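Local coordinates for protein sorbitol dehydrogenase (Gluconobacter oxydans, PDB 5ITG) that probably oxidises D-sorbitol to L-sorbose with NADP as cofactor, as a Rossmann-fold dehydrogenase of the mannitol dehydrogenase family, at residues A[26-31]-A[55-60]. Numbering follows the deposited sequence.
Sequences PGIVHF and WAIVGV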
# COMPACT_ATOMS: atom_id res chain seq x y z
N PRO A 26 7.84 -24.15 7.33
CA PRO A 26 7.08 -23.43 6.30
C PRO A 26 5.57 -23.66 6.29
O PRO A 26 5.10 -24.80 6.33
CB PRO A 26 7.73 -23.90 5.00
CG PRO A 26 9.14 -24.22 5.41
CD PRO A 26 8.92 -24.95 6.72
N GLY A 27 4.81 -22.56 6.23
CA GLY A 27 3.36 -22.65 6.20
C GLY A 27 2.79 -21.69 5.17
O GLY A 27 1.61 -21.74 4.82
N ILE A 28 3.66 -20.81 4.67
CA ILE A 28 3.27 -19.80 3.69
C ILE A 28 4.29 -19.70 2.56
O ILE A 28 5.50 -19.76 2.80
CB ILE A 28 3.21 -18.38 4.34
CG1 ILE A 28 2.27 -18.39 5.54
CG2 ILE A 28 2.75 -17.34 3.31
CD1 ILE A 28 2.43 -17.17 6.43
N VAL A 29 3.80 -19.56 1.33
CA VAL A 29 4.68 -19.36 0.19
C VAL A 29 4.34 -17.95 -0.28
O VAL A 29 3.17 -17.63 -0.48
CB VAL A 29 4.39 -20.35 -0.95
CG1 VAL A 29 5.05 -19.86 -2.25
CG2 VAL A 29 4.94 -21.72 -0.59
N HIS A 30 5.35 -17.10 -0.43
CA HIS A 30 5.13 -15.72 -0.86
C HIS A 30 5.76 -15.39 -2.20
O HIS A 30 6.95 -15.60 -2.40
CB HIS A 30 5.69 -14.75 0.18
CG HIS A 30 5.44 -13.31 -0.16
ND1 HIS A 30 4.23 -12.69 0.06
CD2 HIS A 30 6.24 -12.39 -0.76
CE1 HIS A 30 4.29 -11.45 -0.39
NE2 HIS A 30 5.49 -11.24 -0.89
N PHE A 31 4.95 -14.83 -3.10
CA PHE A 31 5.41 -14.43 -4.42
C PHE A 31 5.73 -12.93 -4.42
O PHE A 31 4.88 -12.12 -4.07
CB PHE A 31 4.34 -14.72 -5.47
CG PHE A 31 4.30 -16.15 -5.93
CD1 PHE A 31 5.20 -16.61 -6.88
CD2 PHE A 31 3.36 -17.04 -5.41
CE1 PHE A 31 5.18 -17.94 -7.31
CE2 PHE A 31 3.32 -18.37 -5.84
CZ PHE A 31 4.24 -18.82 -6.79
N TRP A 55 4.50 -21.59 10.60
CA TRP A 55 4.14 -20.57 9.62
C TRP A 55 5.31 -19.83 9.02
O TRP A 55 5.20 -18.64 8.69
CB TRP A 55 3.16 -19.59 10.26
CG TRP A 55 1.85 -20.24 10.62
CD1 TRP A 55 1.43 -20.59 11.87
CD2 TRP A 55 0.81 -20.61 9.72
NE1 TRP A 55 0.18 -21.16 11.80
CE2 TRP A 55 -0.22 -21.18 10.49
CE3 TRP A 55 0.64 -20.51 8.33
CZ2 TRP A 55 -1.41 -21.66 9.92
CZ3 TRP A 55 -0.54 -20.98 7.76
CH2 TRP A 55 -1.55 -21.55 8.55
N ALA A 56 6.44 -20.52 8.87
CA ALA A 56 7.62 -19.92 8.26
C ALA A 56 7.23 -19.57 6.84
O ALA A 56 6.26 -20.12 6.31
CB ALA A 56 8.79 -20.90 8.26
N ILE A 57 7.98 -18.67 6.21
CA ILE A 57 7.66 -18.26 4.85
C ILE A 57 8.71 -18.68 3.82
O ILE A 57 9.90 -18.52 4.05
CB ILE A 57 7.52 -16.71 4.76
CG1 ILE A 57 6.44 -16.22 5.73
CG2 ILE A 57 7.14 -16.31 3.35
CD1 ILE A 57 6.42 -14.69 5.88
N VAL A 58 8.25 -19.22 2.70
CA VAL A 58 9.15 -19.61 1.61
C VAL A 58 8.92 -18.55 0.54
O VAL A 58 7.83 -18.46 -0.02
CB VAL A 58 8.78 -20.99 1.02
CG1 VAL A 58 9.70 -21.31 -0.14
CG2 VAL A 58 8.87 -22.07 2.09
N GLY A 59 9.94 -17.75 0.26
CA GLY A 59 9.78 -16.70 -0.74
C GLY A 59 10.11 -17.13 -2.15
O GLY A 59 11.01 -17.94 -2.38
N VAL A 60 9.37 -16.59 -3.12
CA VAL A 60 9.59 -16.93 -4.52
C VAL A 60 9.65 -15.70 -5.41
O VAL A 60 8.76 -14.85 -5.39
CB VAL A 60 8.46 -17.85 -5.06
CG1 VAL A 60 8.75 -18.22 -6.51
CG2 VAL A 60 8.35 -19.09 -4.21
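Pro26 lays CB against Val58 CG2 at 3.6 Å, where strand 26-31 begins to pair with strand 56-60. The two run parallel as neighbours in the sheet of the Rossmann domain, linked by a connection that includes the short helices 35-39 and 41-46. At Gly27 the register slips by one residue, a beta bulge. Ala56 O is therefore gripped twice: Gly27 N lies 2.8 Å from it, and Ile28 N reaches it at 3.2 Å by a more bent bond. The Trp55 side chain leaves its backbone pointing away from strand 26-31, but its end comes back, with CE3 and CZ3 near Gly27 O. Ile28 CG1 meets the edge of that ring, near its plane, with CE3 3.9 Å away. The Ile28 and Ile57 side chains lie side by side, pointing the same way. Beyond the bulge the ladder is regular, with bonds from Val58 N to Ile28 O, His30 N to Val58 O and Val60 N to His30 O. Val29 turns to the other face with Val58 and Val60, and its CG1 touches Val60 CG2. Helix 111-119 packs on this face, touching all three valines. His30 returns to the Ile28 face. Its CB rests on Ile57 CG2 at 3.8 Å, while CG stands anti to the backbone N (chi1 -178°), beside the carbonyl carbon. ND1 is hydrogen-bonded to Ser127 OG and NE2 to Thr129 OG1, which fixes the imidazole, and Phe37 stacks on it. Phe31 ends the strand on the valine face. The Phe31 and Val60 side chains point the same way, side by side, with Phe31 CE1 3.7 Å from Val60 CG1.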